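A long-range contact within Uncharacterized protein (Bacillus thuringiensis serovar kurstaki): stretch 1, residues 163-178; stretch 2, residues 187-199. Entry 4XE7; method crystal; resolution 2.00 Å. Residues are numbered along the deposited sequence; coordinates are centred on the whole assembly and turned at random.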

# COMPACT_ATOMS: atom_id res chain seq x y z
N GLY A 163 8.07 22.18 8.22
CA GLY A 163 6.84 22.91 8.47
C GLY A 163 5.80 22.47 7.45
O GLY A 163 6.11 22.32 6.27
N GLU A 164 4.57 22.26 7.91
CA GLU A 164 3.51 21.76 7.04
C GLU A 164 3.25 22.72 5.87
O GLU A 164 2.98 22.29 4.75
CB GLU A 164 2.22 21.55 7.83
CG GLU A 164 2.33 20.47 8.91
CD GLU A 164 1.02 20.21 9.65
OE1 GLU A 164 1.01 19.36 10.57
OE2 GLU A 164 0.01 20.87 9.32
N GLU A 165 3.34 24.01 6.14
CA GLU A 165 2.95 25.01 5.16
C GLU A 165 4.01 25.14 4.07
O GLU A 165 3.73 25.63 2.98
CB GLU A 165 2.68 26.35 5.86
CG GLU A 165 1.69 26.18 7.01
CD GLU A 165 2.02 26.99 8.25
OE1 GLU A 165 1.93 28.24 8.20
OE2 GLU A 165 2.40 26.38 9.28
N GLN A 166 5.22 24.68 4.37
CA GLN A 166 6.31 24.63 3.39
C GLN A 166 6.12 23.50 2.38
O GLN A 166 6.38 23.68 1.19
CB GLN A 166 7.66 24.46 4.08
CG GLN A 166 8.13 25.70 4.82
CD GLN A 166 7.46 25.88 6.18
OE1 GLN A 166 6.23 25.94 6.30
NE2 GLN A 166 8.28 25.94 7.23
N ILE A 167 5.67 22.34 2.85
CA ILE A 167 5.33 21.25 1.95
C ILE A 167 4.22 21.70 1.01
O ILE A 167 4.30 21.52 -0.20
CB ILE A 167 4.86 20.01 2.73
CG1 ILE A 167 6.01 19.43 3.56
CG2 ILE A 167 4.28 18.96 1.77
CD1 ILE A 167 7.23 19.03 2.74
N LEU A 168 3.19 22.30 1.59
CA LEU A 168 2.04 22.72 0.81
C LEU A 168 2.41 23.81 -0.21
O LEU A 168 1.88 23.83 -1.31
CB LEU A 168 0.92 23.21 1.73
CG LEU A 168 0.22 22.15 2.59
CD1 LEU A 168 -0.82 22.79 3.49
CD2 LEU A 168 -0.44 21.05 1.73
N GLU A 169 3.33 24.70 0.18
CA GLU A 169 3.75 25.83 -0.66
C GLU A 169 4.53 25.37 -1.88
O GLU A 169 4.43 25.95 -2.96
CB GLU A 169 4.60 26.81 0.16
CG GLU A 169 3.87 28.05 0.63
CD GLU A 169 3.38 28.89 -0.54
OE1 GLU A 169 4.05 28.89 -1.60
OE2 GLU A 169 2.33 29.55 -0.39
N MET A 170 5.33 24.33 -1.67
CA MET A 170 6.01 23.63 -2.74
C MET A 170 5.00 23.14 -3.78
O MET A 170 5.24 23.23 -4.99
CB MET A 170 6.81 22.46 -2.16
CG MET A 170 7.66 21.66 -3.15
SD MET A 170 8.37 20.18 -2.37
CE MET A 170 10.07 20.31 -2.91
N LEU A 171 3.85 22.65 -3.31
CA LEU A 171 2.86 22.00 -4.17
C LEU A 171 1.82 22.92 -4.82
O LEU A 171 1.24 22.58 -5.85
CB LEU A 171 2.12 20.93 -3.38
CG LEU A 171 3.01 19.86 -2.77
CD1 LEU A 171 2.17 18.82 -2.05
CD2 LEU A 171 3.82 19.19 -3.87
N TYR A 172 1.56 24.07 -4.21
CA TYR A 172 0.55 24.98 -4.74
C TYR A 172 0.88 25.38 -6.16
O TYR A 172 2.05 25.50 -6.53
CB TYR A 172 0.42 26.24 -3.87
CG TYR A 172 -0.16 26.00 -2.49
CD1 TYR A 172 -1.08 24.98 -2.27
CD2 TYR A 172 0.21 26.81 -1.42
CE1 TYR A 172 -1.61 24.77 -1.01
CE2 TYR A 172 -0.32 26.60 -0.16
CZ TYR A 172 -1.23 25.58 0.04
OH TYR A 172 -1.75 25.38 1.29
N GLY A 173 -0.15 25.57 -6.98
CA GLY A 173 0.05 26.00 -8.34
C GLY A 173 -0.45 25.03 -9.38
O GLY A 173 -1.24 24.11 -9.10
N GLU A 174 0.00 25.25 -10.60
CA GLU A 174 -0.47 24.50 -11.74
C GLU A 174 0.60 23.52 -12.19
O GLU A 174 1.79 23.83 -12.13
CB GLU A 174 -0.85 25.45 -12.87
CG GLU A 174 -1.70 24.82 -13.96
CD GLU A 174 -1.97 25.77 -15.11
OE1 GLU A 174 -1.47 25.51 -16.22
OE2 GLU A 174 -2.69 26.77 -14.89
N HIS A 175 0.18 22.32 -12.59
CA HIS A 175 1.09 21.27 -13.06
C HIS A 175 0.44 20.50 -14.20
O HIS A 175 -0.73 20.13 -14.11
CB HIS A 175 1.44 20.30 -11.92
CG HIS A 175 1.58 20.96 -10.59
ND1 HIS A 175 2.81 21.37 -10.09
CD2 HIS A 175 0.67 21.29 -9.65
CE1 HIS A 175 2.63 21.92 -8.91
NE2 HIS A 175 1.34 21.89 -8.60
N THR A 176 1.17 20.26 -15.27
CA THR A 176 0.64 19.38 -16.31
C THR A 176 1.43 18.09 -16.40
O THR A 176 2.66 18.07 -16.27
CB THR A 176 0.65 20.06 -17.69
OG1 THR A 176 2.00 20.22 -18.14
CG2 THR A 176 -0.04 21.42 -17.62
N VAL A 177 0.70 17.00 -16.61
CA VAL A 177 1.29 15.70 -16.87
C VAL A 177 0.82 15.20 -18.22
O VAL A 177 -0.38 15.00 -18.44
CB VAL A 177 0.91 14.67 -15.79
CG1 VAL A 177 1.63 13.36 -16.05
CG2 VAL A 177 1.21 15.20 -14.38
N GLU A 178 1.75 15.01 -19.14
CA GLU A 178 1.39 14.50 -20.46
C GLU A 178 1.89 13.08 -20.63
O GLU A 178 3.07 12.80 -20.46
CB GLU A 178 1.96 15.39 -21.56
CG GLU A 178 1.61 14.89 -22.95
CD GLU A 178 2.27 15.69 -24.06
OE1 GLU A 178 2.91 16.73 -23.76
OE2 GLU A 178 2.14 15.27 -25.22
N LYS A 187 -2.92 11.95 -23.81
CA LYS A 187 -3.67 12.72 -22.82
C LYS A 187 -2.77 13.62 -22.01
O LYS A 187 -1.68 13.22 -21.58
CB LYS A 187 -4.46 11.80 -21.89
CG LYS A 187 -5.78 11.32 -22.49
CD LYS A 187 -6.54 10.42 -21.52
CE LYS A 187 -7.75 9.79 -22.18
NZ LYS A 187 -8.75 10.81 -22.59
N LYS A 188 -3.24 14.84 -21.78
CA LYS A 188 -2.53 15.81 -20.96
C LYS A 188 -3.43 16.24 -19.80
O LYS A 188 -4.49 16.80 -20.01
CB LYS A 188 -2.13 17.02 -21.80
CG LYS A 188 -1.25 18.02 -21.10
CD LYS A 188 -0.44 18.82 -22.11
CE LYS A 188 0.30 19.97 -21.45
NZ LYS A 188 1.10 20.75 -22.44
N ILE A 189 -3.01 15.97 -18.56
CA ILE A 189 -3.85 16.31 -17.42
C ILE A 189 -3.37 17.61 -16.75
O ILE A 189 -2.20 17.76 -16.41
CB ILE A 189 -3.89 15.16 -16.38
CG1 ILE A 189 -4.87 14.06 -16.84
CG2 ILE A 189 -4.46 15.65 -15.07
CD1 ILE A 189 -4.41 13.19 -17.96
N LYS A 190 -4.29 18.54 -16.59
CA LYS A 190 -3.98 19.80 -15.93
C LYS A 190 -4.39 19.76 -14.46
O LYS A 190 -5.57 19.63 -14.14
CB LYS A 190 -4.66 20.95 -16.67
CG LYS A 190 -4.42 22.31 -16.07
CD LYS A 190 -4.99 23.39 -16.97
CE LYS A 190 -5.22 24.69 -16.22
NZ LYS A 190 -5.69 25.76 -17.15
N ILE A 191 -3.41 19.90 -13.58
CA ILE A 191 -3.62 19.76 -12.15
C ILE A 191 -3.45 21.10 -11.46
O ILE A 191 -2.39 21.72 -11.56
CB ILE A 191 -2.63 18.74 -11.52
CG1 ILE A 191 -2.89 17.34 -12.06
CG2 ILE A 191 -2.68 18.80 -9.97
CD1 ILE A 191 -1.70 16.37 -11.87
N THR A 192 -4.48 21.53 -10.76
CA THR A 192 -4.36 22.75 -9.98
C THR A 192 -4.53 22.44 -8.50
O THR A 192 -5.52 21.86 -8.07
CB THR A 192 -5.41 23.78 -10.41
OG1 THR A 192 -5.32 23.97 -11.83
CG2 THR A 192 -5.17 25.11 -9.70
N ILE A 193 -3.53 22.83 -7.72
CA ILE A 193 -3.59 22.68 -6.28
C ILE A 193 -3.67 24.07 -5.66
O ILE A 193 -2.74 24.86 -5.80
CB ILE A 193 -2.37 21.93 -5.74
CG1 ILE A 193 -2.17 20.61 -6.51
CG2 ILE A 193 -2.50 21.71 -4.24
CD1 ILE A 193 -0.89 19.88 -6.15
N ASN A 194 -4.78 24.35 -4.99
CA ASN A 194 -5.05 25.66 -4.41
C ASN A 194 -4.96 25.69 -2.90
O ASN A 194 -4.75 26.74 -2.29
CB ASN A 194 -6.43 26.14 -4.84
CG ASN A 194 -6.56 26.28 -6.33
OD1 ASN A 194 -5.77 26.98 -6.96
ND2 ASN A 194 -7.54 25.59 -6.91
N ASP A 195 -5.15 24.52 -2.29
CA ASP A 195 -5.16 24.40 -0.85
C ASP A 195 -4.89 22.95 -0.47
O ASP A 195 -4.84 22.07 -1.33
CB ASP A 195 -6.50 24.89 -0.27
CG ASP A 195 -7.72 24.19 -0.89
OD1 ASP A 195 -8.68 24.90 -1.27
OD2 ASP A 195 -7.75 22.95 -0.98
N GLY A 196 -4.72 22.71 0.82
CA GLY A 196 -4.45 21.37 1.28
C GLY A 196 -4.41 21.25 2.79
O GLY A 196 -4.63 22.22 3.51
N THR A 197 -4.12 20.04 3.25
CA THR A 197 -4.02 19.74 4.67
C THR A 197 -2.89 18.73 4.89
O THR A 197 -2.67 17.86 4.05
CB THR A 197 -5.33 19.14 5.23
OG1 THR A 197 -6.45 19.85 4.71
CG2 THR A 197 -5.35 19.21 6.75
N MET A 198 -2.20 18.84 6.01
CA MET A 198 -1.18 17.84 6.33
C MET A 198 -1.60 17.10 7.58
O MET A 198 -2.14 17.70 8.51
CB MET A 198 0.19 18.49 6.49
CG MET A 198 0.74 19.08 5.21
SD MET A 198 1.13 17.83 3.96
CE MET A 198 2.57 17.08 4.70
N ASN A 199 -1.37 15.80 7.59
CA ASN A 199 -1.87 14.99 8.69
C ASN A 199 -0.70 14.35 9.43
O ASN A 199 0.44 14.36 8.94
CB ASN A 199 -2.83 13.92 8.17
CG ASN A 199 -3.95 14.50 7.30
OD1 ASN A 199 -4.93 15.03 7.81
ND2 ASN A 199 -3.79 14.40 5.97
O HOH W 1 -1.08 17.82 11.31
O HOH W 2 1.83 22.36 -19.95

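Strands 173-178 and 188-193 run antiparallel, with Gly173, His175 and Val177 each trading two backbone hydrogen bonds with Ile193, Ile191 and Ile189 respectively; Val177 N to Ile189 O is 3.0 Å and Ile189 N to Val177 O is 2.8 Å. Side chains alternate between two faces. On the buried face, branched Val177 meets Ile191, with Val177 CG2 4.0 Å from Ile191 CD1. Ile193 fills the hollow where helix 164-171 turns into the strand: Ile193 CD1 lies 4.2 Å from Leu171 CB and 3.9 Å from His175 NE2. His175 NE2 donates to Leu171 O (2.8 Å), tying strand to helix end beside the isoleucine. Gly173 suits the start of the strand, just after the helix, because its phi of 119° would jam a CB against the preceding carbonyl.

The other face is polar. Long lysines reach diagonally: Lys190 NZ makes a long salt bridge with Glu174 OE2 (3.9 Å), and a water links Lys188 NZ to Thr176 OG1.

Beyond the strand pair, the helix lies over strand 196-199. Gly196 leaves a hollow for Leu168; an ideal CB on Gly196 would come within 2.9 Å of Leu168 CD2. Flexible Met198 is the main bump, Met198 CG lying 4.1 Å from Leu168 CG and Met198 CE 3.9 Å from Ile167 CG2. Tyr172 curls over the intervening turn, Asn194 O lying over one ring face.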